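Local coordinates for putative molybdenum carrier protein (Syntrophus aciditrophicus SB, PDB 3IMK), which is of unproven function but may carry molybdenum, and belongs to the circularly permuted YpsA-like branch of the SLOG clan, at residues Thr9-Gly14 with Leu132-Pro137; Gly15-Asp20 with Pro137-Asp142; Lys40-Glu45 with Tyr53-Met58; Thr77-His82 with Lys101-Ile106. One frame throughout, in Å; residues are numbered along the deposited sequence.

In the fold
From the N terminus, strand 10-12 and the turn after it are the first halves of contacts 1 and 2, and both wait for residues 132-142 to close long loops. The two contacts share Pro137 and cross along the chain. Contact 3, a local closure between the loop after strand 34-38 and the residues around strand 56-57, and contact 4, which pairs strands 76-81 and 103-107, follow each other in series and are nested within both loops. Contacts 1 and 4 lie in one parallel sheet, linked through strands 131-135 and 76-81. Contact 3 reaches its far margin, about 22 Å from contact 4 between centres. Glu45 ties contact 3 to contact 2, and His82 bonds to Asp142 between contacts 4 and 2.

Contact 1 of 4, residues Thr9-Gly14 with Leu132-Pro137; sequences TKIISG and LNIAGP
Ile11 and Ile134 touch through methyl groups, CG2 of Ile11 lying 3.8 Å from CD1 of Ile134 where the two side chains cross obliquely. In Ile134 the chain runs on extended beyond CG1 (chi2 178°), which carries CD1 out to its neighbour. On the other face of the sheet Ile12 meets Asn133. Ile12 CG1 sits between the backbone N and the carbonyl carbon (chi1 72°), and this brings it within 3.7 Å of Asn133 CA and against the amide oxygen OD1. The two ends of the Asn133 amide have different partners: ND2 donates to Thr77 OG1 in the next strand, while OD1 lies 2.8 Å from a water that also reaches Ile134 O and takes a weak bond from Gly14 N. With partners at both ends, the amide is probably held against rotation. Further along, Ser13 rests its CB on Ile134 O at 3.3 Å, and its hydroxyl bonds to Asp20 O and Gly15 N. The backbones pair in parallel register. Leu132 N donates to Lys10 O at 2.9 Å, Ile12 N to Leu132 O at 2.9 Å, and Ile134 N to Ile12 O at 3.0 Å. Strand 10-12 lies between strand 131-135, which passes on to strand 76-81, and strand 34-38, Ile11 and Ser13 bonding to the backbone of Gly35. Helix 19-29 covers the face of Ile11 and Ile134 with Ala23 and Ala27, while helix 63-72 packs Asn70 and Val71 against the face carrying Ile12 and Asn133.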
loop_
_atom_site.group_PDB
_atom_site.type_symbol
_atom_site.label_atom_id
_atom_site.label_comp_id
_atom_site.label_asym_id
_atom_site.label_seq_id
_atom_site.Cartn_x
_atom_site.Cartn_y
_atom_site.Cartn_z
ATOM N N THR A 9 -3.338 11.785 -5.456
ATOM C CA THR A 9 -4.479 12.443 -4.856
ATOM C C THR A 9 -5.046 11.678 -3.693
ATOM O O THR A 9 -5.818 12.211 -2.906
ATOM C CB THR A 9 -5.579 12.655 -5.902
ATOM O OG1 THR A 9 -5.970 11.342 -6.370
ATOM C CG2 THR A 9 -5.072 13.560 -7.057
ATOM N N LYS A 10 -4.707 10.394 -3.579
ATOM C CA LYS A 10 -5.214 9.562 -2.468
ATOM C C LYS A 10 -4.340 8.315 -2.306
ATOM O O LYS A 10 -3.959 7.695 -3.319
ATOM C CB LYS A 10 -6.665 9.135 -2.703
ATOM C CG LYS A 10 -7.389 8.508 -1.491
ATOM C CD LYS A 10 -8.841 8.137 -1.817
ATOM C CE LYS A 10 -9.630 7.627 -0.587
ATOM N NZ LYS A 10 -11.163 7.487 -0.687
ATOM N N ILE A 11 -4.039 7.971 -1.050
ATOM C CA ILE A 11 -3.386 6.718 -0.675
ATOM C C ILE A 11 -4.401 5.871 0.024
ATOM O O ILE A 11 -5.094 6.360 0.919
ATOM C CB ILE A 11 -2.157 6.953 0.208
ATOM C CG1 ILE A 11 -1.027 7.566 -0.647
ATOM C CG2 ILE A 11 -1.678 5.623 0.873
ATOM C CD1 ILE A 11 0.167 8.141 0.166
ATOM N N ILE A 12 -4.519 4.600 -0.369
ATOM C CA ILE A 12 -5.354 3.686 0.371
ATOM C C ILE A 12 -4.596 2.441 0.833
ATOM O O ILE A 12 -3.583 2.082 0.249
ATOM C CB ILE A 12 -6.636 3.279 -0.410
ATOM C CG1 ILE A 12 -6.374 2.330 -1.582
ATOM C CG2 ILE A 12 -7.399 4.529 -0.920
ATOM C CD1 ILE A 12 -7.697 1.721 -2.187
ATOM N N SER A 13 -5.145 1.765 1.844
ATOM C CA SER A 13 -4.634 0.458 2.223
ATOM C C SER A 13 -5.699 -0.283 3.024
ATOM O O SER A 13 -6.749 0.246 3.319
ATOM C CB SER A 13 -3.377 0.591 3.061
ATOM O OG SER A 13 -3.688 0.905 4.431
ATOM N N GLY A 14 -5.367 -1.511 3.377
ATOM C CA GLY A 14 -6.279 -2.397 4.090
ATOM C C GLY A 14 -6.178 -2.306 5.594
ATOM O O GLY A 14 -6.784 -3.104 6.278
ATOM N N LEU A 132 -3.513 5.513 -5.149
ATOM C CA LEU A 132 -2.516 4.487 -4.984
ATOM C C LEU A 132 -2.797 3.588 -3.811
ATOM O O LEU A 132 -2.832 4.068 -2.672
ATOM C CB LEU A 132 -1.154 5.146 -4.799
ATOM C CG LEU A 132 0.044 4.225 -4.542
ATOM C CD1 LEU A 132 0.293 3.284 -5.718
ATOM C CD2 LEU A 132 1.317 5.080 -4.277
ATOM N N ASN A 133 -3.015 2.291 -4.065
ATOM C CA ASN A 133 -3.135 1.262 -3.017
ATOM C C ASN A 133 -1.740 0.790 -2.648
ATOM O O ASN A 133 -0.935 0.530 -3.531
ATOM C CB ASN A 133 -3.943 0.108 -3.560
ATOM C CG ASN A 133 -4.114 -1.053 -2.574
ATOM O OD1 ASN A 133 -4.328 -0.819 -1.379
ATOM N ND2 ASN A 133 -4.108 -2.282 -3.075
ATOM N N ILE A 134 -1.449 0.755 -1.348
ATOM C CA ILE A 134 -0.140 0.332 -0.857
ATOM C C ILE A 134 -0.399 -0.866 0.035
ATOM O O ILE A 134 -1.220 -0.840 0.961
ATOM C CB ILE A 134 0.599 1.449 -0.114
ATOM C CG1 ILE A 134 0.736 2.641 -1.055
ATOM C CG2 ILE A 134 1.973 0.913 0.392
ATOM C CD1 ILE A 134 1.434 3.884 -0.432
ATOM N N ALA A 135 0.343 -1.943 -0.216
ATOM C CA ALA A 135 0.189 -3.228 0.450
ATOM C C ALA A 135 1.527 -3.809 0.831
ATOM O O ALA A 135 2.571 -3.469 0.302
ATOM C CB ALA A 135 -0.564 -4.203 -0.512
ATOM N N GLY A 136 1.484 -4.789 1.723
ATOM C CA GLY A 136 2.672 -5.526 2.113
ATOM C C GLY A 136 2.441 -6.284 3.412
ATOM O O GLY A 136 1.320 -6.298 3.964
ATOM N N PRO A 137 3.484 -6.978 3.881
ATOM C CA PRO A 137 3.286 -7.857 5.060
ATOM C C PRO A 137 2.893 -7.135 6.366
ATOM O O PRO A 137 3.147 -5.925 6.539
ATOM C CB PRO A 137 4.646 -8.522 5.271
ATOM C CG PRO A 137 5.370 -8.311 3.998
ATOM C CD PRO A 137 4.818 -7.113 3.278
HETATM O O HOH W 1 -3.542 -2.333 0.828
#

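Contact 2 of 4, residues Gly15-Asp20 with Pro137-Asp142; sequences GQTGAD and PRAGKD
Gln16 to Ala19 meet Pro137 to Ala139 in a mixed polar and apolar contact between the turn that leads from strand 10-12 into helix 19-29 and the loop after strand 131-135, at the C-terminal ends of the sheet strands. Thr17 OG1, set between its own backbone N and carbonyl carbon (chi1 61°), accepts from Ala139 N at 3.0 Å and also bonds to Glu45. Nearby, Ala19 N donates to Pro137 O at 3.3 Å, nearly straight. Between them Gly18, the N-cap of helix 19-29, lies so close to Pro137 O that a CB would clash with it. Gln16 and Arg138 run side by side in the same direction, Gln16 CG 3.6 Å from Arg138 CB. The Gln16 amide turns back so that OE1 takes Thr17 N at 3.0 Å on an in-plane lone pair, and Glu45 N as well. An alanine at Gln16 would probably leave Thr17 N and Glu45 N without this acceptor and open a gap beside Arg138 CB. Arg138 NH1 forms a salt bridge to Glu45. Gly18 N holds a sulfonate oxygen of a MES molecule, probably from the crystallisation liquor, consistent with the anion-binding, glycine-rich strand-to-helix turns of Rossmann-like folds.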
loop_
_atom_site.group_PDB
_atom_site.type_symbol
_atom_site.label_atom_id
_atom_site.label_comp_id
_atom_site.label_asym_id
_atom_site.label_seq_id
_atom_site.Cartn_x
_atom_site.Cartn_y
_atom_site.Cartn_z
ATOM N N GLY A 15 -5.438 -1.327 6.108
ATOM C CA GLY A 15 -5.434 -1.045 7.560
ATOM C C GLY A 15 -4.581 -2.005 8.382
ATOM O O GLY A 15 -4.520 -1.806 9.603
ATOM N N GLN A 16 -3.979 -3.027 7.802
ATOM C CA GLN A 16 -3.198 -4.012 8.585
ATOM C C GLN A 16 -2.009 -3.289 9.229
ATOM O O GLN A 16 -1.558 -2.257 8.753
ATOM C CB GLN A 16 -2.713 -5.139 7.655
ATOM C CG GLN A 16 -1.988 -6.324 8.248
ATOM C CD GLN A 16 -2.814 -7.022 9.336
ATOM O OE1 GLN A 16 -2.951 -6.488 10.438
ATOM N NE2 GLN A 16 -3.399 -8.200 9.025
ATOM N N THR A 17 -1.417 -3.907 10.254
ATOM C CA THR A 17 -0.125 -3.420 10.726
ATOM C C THR A 17 0.905 -3.617 9.605
ATOM O O THR A 17 0.692 -4.302 8.603
ATOM C CB THR A 17 0.355 -4.255 11.944
ATOM O OG1 THR A 17 0.494 -5.593 11.494
ATOM C CG2 THR A 17 -0.678 -4.183 13.100
ATOM N N GLY A 18 2.067 -2.983 9.766
ATOM C CA GLY A 18 3.108 -3.106 8.772
ATOM C C GLY A 18 3.009 -2.132 7.623
ATOM O O GLY A 18 2.788 -0.965 7.834
ATOM N N ALA A 19 3.085 -2.630 6.396
ATOM C CA ALA A 19 3.031 -1.764 5.229
ATOM C C ALA A 19 1.736 -0.942 5.148
ATOM O O ALA A 19 1.779 0.266 4.873
ATOM C CB ALA A 19 3.186 -2.608 3.914
ATOM N N ASP A 20 0.583 -1.593 5.356
ATOM C CA ASP A 20 -0.695 -0.864 5.222
ATOM C C ASP A 20 -0.718 0.357 6.174
ATOM O O ASP A 20 -1.255 1.439 5.834
ATOM C CB ASP A 20 -1.887 -1.743 5.606
ATOM C CG ASP A 20 -2.326 -2.762 4.580
ATOM O OD1 ASP A 20 -1.750 -2.877 3.493
ATOM O OD2 ASP A 20 -3.320 -3.457 4.938
ATOM N N PRO A 137 3.484 -6.978 3.881
ATOM C CA PRO A 137 3.286 -7.857 5.060
ATOM C C PRO A 137 2.893 -7.135 6.366
ATOM O O PRO A 137 3.147 -5.925 6.539
ATOM C CB PRO A 137 4.646 -8.522 5.271
ATOM C CG PRO A 137 5.370 -8.311 3.998
ATOM C CD PRO A 137 4.818 -7.113 3.278
ATOM N N ARG A 138 2.221 -7.868 7.240
ATOM C CA ARG A 138 1.901 -7.381 8.580
ATOM C C ARG A 138 3.169 -7.298 9.405
ATOM O O ARG A 138 4.173 -8.000 9.138
ATOM C CB ARG A 138 0.854 -8.276 9.231
ATOM C CG ARG A 138 1.349 -9.709 9.551
ATOM C CD ARG A 138 0.192 -10.523 10.057
ATOM N NE ARG A 138 0.387 -11.981 10.025
ATOM C CZ ARG A 138 0.975 -12.702 10.960
ATOM N NH1 ARG A 138 1.430 -12.144 12.060
ATOM N NH2 ARG A 138 1.064 -14.014 10.817
ATOM N N ALA A 139 3.133 -6.474 10.441
ATOM C CA ALA A 139 4.314 -6.276 11.293
ATOM C C ALA A 139 4.789 -7.541 11.961
ATOM O O ALA A 139 5.993 -7.729 12.184
ATOM C CB ALA A 139 4.037 -5.186 12.346
ATOM N N GLY A 140 3.862 -8.403 12.345
ATOM C CA GLY A 140 4.260 -9.679 12.936
ATOM C C GLY A 140 5.057 -10.593 12.030
ATOM O O GLY A 140 5.747 -11.531 12.517
ATOM N N LYS A 141 4.944 -10.405 10.722
ATOM C CA LYS A 141 5.772 -11.139 9.784
ATOM C C LYS A 141 7.102 -10.433 9.437
ATOM O O LYS A 141 8.056 -11.061 9.003
ATOM C CB LYS A 141 5.009 -11.460 8.497
ATOM C CG LYS A 141 4.005 -12.640 8.644
ATOM C CD LYS A 141 4.709 -14.001 8.629
ATOM C CE LYS A 141 3.707 -15.149 8.687
ATOM N NZ LYS A 141 4.393 -16.457 8.554
ATOM N N ASP A 142 7.140 -9.114 9.546
ATOM C CA ASP A 142 8.331 -8.363 9.200
ATOM C C ASP A 142 8.405 -7.141 10.107
ATOM O O ASP A 142 7.736 -6.134 9.845
ATOM C CB ASP A 142 8.311 -7.980 7.728
ATOM C CG ASP A 142 9.573 -7.221 7.304
ATOM O OD1 ASP A 142 10.387 -6.919 8.185
ATOM O OD2 ASP A 142 9.743 -7.006 6.080
#

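Contact 3 of 4, residues Lys40-Glu45 with Tyr53-Met58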
loop_
_atom_site.group_PDB
_atom_site.type_symbol
_atom_site.label_atom_id
_atom_site.label_comp_id
_atom_site.label_asym_id
_atom_site.label_seq_id
_atom_site.Cartn_x
_atom_site.Cartn_y
_atom_site.Cartn_z
ATOM N N LYS A 40 -15.054 -6.190 8.031
ATOM C CA LYS A 40 -16.076 -5.890 9.015
ATOM C C LYS A 40 -15.459 -5.958 10.414
ATOM O O LYS A 40 -14.687 -6.854 10.706
ATOM C CB LYS A 40 -17.239 -6.862 8.886
ATOM C CG LYS A 40 -18.423 -6.494 9.733
ATOM C CD LYS A 40 -19.511 -7.561 9.636
ATOM C CE LYS A 40 -19.175 -8.881 10.372
ATOM N NZ LYS A 40 -20.381 -9.779 10.445
ATOM N N GLY A 41 -15.772 -4.980 11.256
ATOM C CA GLY A 41 -15.214 -4.907 12.609
ATOM C C GLY A 41 -13.834 -4.270 12.683
ATOM O O GLY A 41 -13.260 -4.138 13.750
ATOM N N ARG A 42 -13.325 -3.812 11.540
ATOM C CA ARG A 42 -12.016 -3.176 11.469
ATOM C C ARG A 42 -10.894 -4.108 11.968
ATOM O O ARG A 42 -9.920 -3.680 12.603
ATOM C CB ARG A 42 -11.976 -1.815 12.209
ATOM C CG ARG A 42 -13.110 -0.891 11.939
ATOM C CD ARG A 42 -13.056 0.295 12.894
ATOM N NE ARG A 42 -11.883 1.149 12.726
ATOM C CZ ARG A 42 -11.834 2.174 11.874
ATOM N NH1 ARG A 42 -12.821 2.417 11.029
ATOM N NH2 ARG A 42 -10.765 2.942 11.835
ATOM N N LEU A 43 -11.012 -5.385 11.654
ATOM C CA LEU A 43 -10.065 -6.348 12.198
ATOM C C LEU A 43 -8.662 -6.183 11.633
ATOM O O LEU A 43 -8.487 -5.908 10.423
ATOM C CB LEU A 43 -10.533 -7.784 11.999
ATOM C CG LEU A 43 -11.932 -8.066 12.504
ATOM C CD1 LEU A 43 -12.307 -9.574 12.231
ATOM C CD2 LEU A 43 -12.113 -7.747 13.988
ATOM N N ALA A 44 -7.665 -6.418 12.499
ATOM C CA ALA A 44 -6.261 -6.353 12.121
ATOM C C ALA A 44 -5.452 -7.088 13.187
ATOM O O ALA A 44 -5.918 -7.320 14.310
ATOM C CB ALA A 44 -5.801 -4.895 11.989
ATOM N N GLU A 45 -4.234 -7.441 12.839
ATOM C CA GLU A 45 -3.267 -7.868 13.842
ATOM C C GLU A 45 -3.083 -6.737 14.851
ATOM O O GLU A 45 -2.997 -5.565 14.447
ATOM C CB GLU A 45 -1.939 -8.153 13.170
ATOM C CG GLU A 45 -0.848 -8.525 14.132
ATOM C CD GLU A 45 0.468 -8.766 13.423
ATOM O OE1 GLU A 45 1.074 -7.796 12.951
ATOM O OE2 GLU A 45 0.892 -9.937 13.380
ATOM N N TYR A 53 -8.354 6.619 12.196
ATOM C CA TYR A 53 -8.247 6.372 10.755
ATOM C C TYR A 53 -9.641 6.262 10.112
ATOM O O TYR A 53 -10.452 5.412 10.511
ATOM C CB TYR A 53 -7.506 5.066 10.483
ATOM C CG TYR A 53 -6.079 5.012 10.997
ATOM C CD1 TYR A 53 -5.033 5.579 10.283
ATOM C CD2 TYR A 53 -5.785 4.401 12.214
ATOM C CE1 TYR A 53 -3.706 5.530 10.768
ATOM C CE2 TYR A 53 -4.490 4.343 12.671
ATOM C CZ TYR A 53 -3.457 4.896 11.947
ATOM O OH TYR A 53 -2.182 4.835 12.430
ATOM N N GLN A 54 -9.891 7.128 9.124
ATOM C CA GLN A 54 -11.163 7.152 8.417
ATOM C C GLN A 54 -11.143 6.096 7.316
ATOM O O GLN A 54 -10.491 6.305 6.273
ATOM C CB GLN A 54 -11.440 8.564 7.869
ATOM C CG GLN A 54 -11.457 9.643 8.957
ATOM C CD GLN A 54 -12.505 9.379 10.027
ATOM O OE1 GLN A 54 -13.705 9.365 9.740
ATOM N NE2 GLN A 54 -12.055 9.152 11.272
ATOM N N LEU A 55 -11.738 4.937 7.608
ATOM C CA LEU A 55 -11.717 3.771 6.698
ATOM C C LEU A 55 -13.093 3.204 6.517
ATOM O O LEU A 55 -14.010 3.567 7.260
ATOM C CB LEU A 55 -10.753 2.700 7.204
ATOM C CG LEU A 55 -9.323 3.230 7.443
ATOM C CD1 LEU A 55 -8.525 2.241 8.196
ATOM C CD2 LEU A 55 -8.592 3.473 6.114
ATOM N N GLN A 56 -13.255 2.305 5.545
ATOM C CA GLN A 56 -14.589 1.793 5.218
ATOM C C GLN A 56 -14.639 0.283 5.447
ATOM O O GLN A 56 -13.788 -0.460 4.970
ATOM C CB GLN A 56 -14.855 2.112 3.741
ATOM C CG GLN A 56 -14.811 3.667 3.374
ATOM C CD GLN A 56 -13.394 4.397 3.359
ATOM O OE1 GLN A 56 -12.465 3.984 2.671
ATOM N NE2 GLN A 56 -13.298 5.537 4.074
ATOM N N GLU A 57 -15.656 -0.197 6.181
ATOM C CA GLU A 57 -15.797 -1.608 6.459
ATOM C C GLU A 57 -16.458 -2.374 5.306
ATOM O O GLU A 57 -17.466 -1.906 4.743
ATOM C CB GLU A 57 -16.585 -1.843 7.759
ATOM C CG GLU A 57 -15.849 -1.473 9.008
ATOM C CD GLU A 57 -16.690 -1.701 10.265
ATOM O OE1 GLU A 57 -17.300 -2.783 10.402
ATOM O OE2 GLU A 57 -16.712 -0.801 11.129
HETATM N N MSE A 58 -15.916 -3.572 5.059
HETATM C CA MSE A 58 -16.506 -4.554 4.126
HETATM C C MSE A 58 -17.676 -5.280 4.810
HETATM O O MSE A 58 -17.837 -5.224 6.036
HETATM C CB MSE A 58 -15.476 -5.574 3.694
HETATM C CG MSE A 58 -14.336 -5.002 2.900
HETATM SE SE MSE A 58 -15.000 -4.581 1.034
HETATM C CE MSE A 58 -15.159 -6.408 0.342
HETATM O O HOH W 2 -13.512 5.059 10.000
HETATM O O HOH W 3 -15.629 1.601 10.971
#
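The connection from strand 34-38 to the edge strand 56-57 folds back on itself here, Arg42 and Gly41 reaching across to Tyr53 and Glu57. Arg42 NH2 donates to Tyr53 O at 2.8 Å, the oxygen lying close to the guanidinium plane and the donor in the carbonyl plane. A bend at chi3 (64°) turns NE, which bonds to Val49 O, while NH2 has a second acceptor in Pro50 O. Two backbone carbonyls of the intervening loop therefore help fix the guanidinium. Strand 56-57 is one of the two outermost strands of the parallel sheet, with Gln56 hydrogen-bonded to the backbone of Gly36 and Val38, and the bond from Arg42 to Tyr53 draws the two ends of the connection together beside it. Glu57 does not touch the guanidinium directly: its OE2 stands 5.1 Å from Arg42 NH1, and one water bridges them, 2.6 Å from OE2. Another water accepts from both Arg42 NH1 and Leu55 N. The other carboxylate oxygen, Glu57 OE1, accepts from Gly41 N at 2.8 Å, the donor coming from above the carboxylate plane (62° out of it). Lys40 lays CB against Met58 O at 3.3 Å. The selenomethionine side chain of Met58 turns away towards Trp37 and lines the pocket that holds PG6, a polyether probably from the crystallisation liquor.

Contact 4 of 4, residues Thr77-His82 with Lys101-Ile106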
loop_
_atom_site.group_PDB
_atom_site.type_symbol
_atom_site.label_atom_id
_atom_site.label_comp_id
_atom_site.label_asym_id
_atom_site.label_seq_id
_atom_site.Cartn_x
_atom_site.Cartn_y
_atom_site.Cartn_z
ATOM N N THR A 77 -1.478 -0.628 -7.598
ATOM C CA THR A 77 -1.053 -1.186 -6.317
ATOM C C THR A 77 0.472 -1.313 -6.247
ATOM O O THR A 77 1.115 -1.935 -7.110
ATOM C CB THR A 77 -1.729 -2.568 -6.082
ATOM O OG1 THR A 77 -3.156 -2.421 -5.971
ATOM C CG2 THR A 77 -1.230 -3.221 -4.808
ATOM N N LEU A 78 1.011 -0.702 -5.202
ATOM C CA LEU A 78 2.418 -0.770 -4.862
ATOM C C LEU A 78 2.527 -1.792 -3.725
ATOM O O LEU A 78 1.863 -1.604 -2.702
ATOM C CB LEU A 78 2.926 0.587 -4.387
ATOM C CG LEU A 78 4.324 0.644 -3.754
ATOM C CD1 LEU A 78 5.411 0.193 -4.763
ATOM C CD2 LEU A 78 4.618 2.072 -3.289
ATOM N N ILE A 79 3.346 -2.842 -3.879
ATOM C CA ILE A 79 3.535 -3.887 -2.854
ATOM C C ILE A 79 4.991 -3.769 -2.368
ATOM O O ILE A 79 5.905 -3.817 -3.168
ATOM C CB ILE A 79 3.259 -5.330 -3.361
ATOM C CG1 ILE A 79 1.902 -5.384 -4.097
ATOM C CG2 ILE A 79 3.281 -6.274 -2.159
ATOM C CD1 ILE A 79 1.560 -6.722 -4.758
ATOM N N ILE A 80 5.186 -3.592 -1.073
ATOM C CA ILE A 80 6.506 -3.423 -0.485
ATOM C C ILE A 80 6.799 -4.619 0.438
ATOM O O ILE A 80 6.000 -4.923 1.307
ATOM C CB ILE A 80 6.569 -2.094 0.304
ATOM C CG1 ILE A 80 6.083 -0.921 -0.550
ATOM C CG2 ILE A 80 8.014 -1.880 0.816
ATOM C CD1 ILE A 80 5.759 0.373 0.248
ATOM N N SER A 81 7.978 -5.239 0.296
ATOM C CA SER A 81 8.387 -6.359 1.121
ATOM C C SER A 81 9.889 -6.389 1.288
ATOM O O SER A 81 10.626 -5.642 0.628
ATOM C CB SER A 81 7.973 -7.681 0.477
ATOM O OG SER A 81 8.758 -7.982 -0.647
ATOM N N HIS A 82 10.309 -7.298 2.154
ATOM C CA HIS A 82 11.675 -7.827 2.182
ATOM C C HIS A 82 11.611 -9.272 1.794
ATOM O O HIS A 82 11.090 -10.092 2.559
ATOM C CB HIS A 82 12.339 -7.656 3.555
ATOM C CG HIS A 82 12.512 -6.231 3.980
ATOM N ND1 HIS A 82 11.741 -5.664 4.973
ATOM C CD2 HIS A 82 13.363 -5.261 3.559
ATOM C CE1 HIS A 82 12.127 -4.411 5.157
ATOM N NE2 HIS A 82 13.097 -4.131 4.296
ATOM N N LYS A 101 -4.721 -4.515 -13.223
ATOM C CA LYS A 101 -4.387 -3.270 -12.543
ATOM C C LYS A 101 -2.880 -3.133 -12.516
ATOM O O LYS A 101 -2.176 -4.109 -12.210
ATOM C CB LYS A 101 -4.940 -3.267 -11.111
ATOM C CG LYS A 101 -6.463 -3.086 -11.014
ATOM C CD LYS A 101 -6.812 -1.584 -11.165
ATOM C CE LYS A 101 -8.243 -1.292 -11.059
ATOM N NZ LYS A 101 -8.432 0.098 -11.442
ATOM N N PRO A 102 -2.327 -1.941 -12.797
ATOM C CA PRO A 102 -0.907 -1.746 -12.658
ATOM C C PRO A 102 -0.449 -2.151 -11.275
ATOM O O PRO A 102 -1.110 -1.871 -10.269
ATOM C CB PRO A 102 -0.719 -0.237 -12.902
ATOM C CG PRO A 102 -1.909 0.161 -13.727
ATOM C CD PRO A 102 -3.018 -0.740 -13.296
ATOM N N CYS A 103 0.690 -2.800 -11.217
ATOM C CA CYS A 103 1.212 -3.353 -9.983
ATOM C C CYS A 103 2.752 -3.313 -10.022
ATOM O O CYS A 103 3.353 -3.712 -11.012
ATOM C CB CYS A 103 0.651 -4.754 -9.775
ATOM S SG CYS A 103 1.148 -5.517 -8.176
ATOM N N LEU A 104 3.354 -2.766 -8.977
ATOM C CA LEU A 104 4.775 -2.744 -8.807
ATOM C C LEU A 104 5.105 -3.340 -7.482
ATOM O O LEU A 104 4.650 -2.848 -6.457
ATOM C CB LEU A 104 5.284 -1.291 -8.902
ATOM C CG LEU A 104 6.781 -1.060 -8.658
ATOM C CD1 LEU A 104 7.649 -1.855 -9.636
ATOM C CD2 LEU A 104 7.136 0.437 -8.716
ATOM N N HIS A 105 5.942 -4.361 -7.464
ATOM C CA HIS A 105 6.467 -4.943 -6.254
ATOM C C HIS A 105 7.914 -4.460 -6.065
ATOM O O HIS A 105 8.755 -4.744 -6.907
ATOM C CB HIS A 105 6.489 -6.493 -6.348
ATOM C CG HIS A 105 7.223 -7.149 -5.208
ATOM N ND1 HIS A 105 7.878 -8.359 -5.317
ATOM C CD2 HIS A 105 7.371 -6.748 -3.915
ATOM C CE1 HIS A 105 8.433 -8.657 -4.148
ATOM N NE2 HIS A 105 8.122 -7.713 -3.277
ATOM N N ILE A 106 8.138 -3.756 -4.958
ATOM C CA ILE A 106 9.460 -3.347 -4.493
ATOM C C ILE A 106 9.899 -4.327 -3.411
ATOM O O ILE A 106 9.301 -4.390 -2.341
ATOM C CB ILE A 106 9.454 -1.913 -3.966
ATOM C CG1 ILE A 106 9.140 -0.934 -5.090
ATOM C CG2 ILE A 106 10.784 -1.547 -3.275
ATOM C CD1 ILE A 106 10.143 -0.937 -6.310
#
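Ser81 OG is gripped by two groups: His105 NE2 donates to it at 2.7 Å, and it also bonds to Gly83 O. The serine oxygen lies almost in the imidazole plane (6° out of it), which is the direction of a ring N-H. His105 CG stands anti to the backbone N (chi1 171°), and the ring's edge also brings CD2 to 3.4 Å from Ile79 O. An alanine at His105 would probably leave Ser81 OG without this donor and open a gap at the edge of the sheet beside Leu85. On the same face Ile79 CD1 packs on Cys103 SG at 3.6 Å. On the opposite face, Leu78 CD1 touches Ile106 CG1 at 3.9 Å, the side chains slanting past each other, and comes within 3.6 Å of Leu104 O. Five backbone bonds join the strands in parallel, running from Thr77 N to Pro102 O through to Ser81 N to Ile106 O; among them Ile106 N reaches Ile79 O at 2.9 Å. Helix 87-98 covers the face of Thr77, Ile79 and Cys103, and helix 113-126 covers that of Leu78, Leu104 and Ile106. Strand 76-81, helix 87-98 and strand 103-107 form a beta-alpha-beta crossover, the repeating unit of Rossmann-like folds, whose second strand is an edge of this sheet.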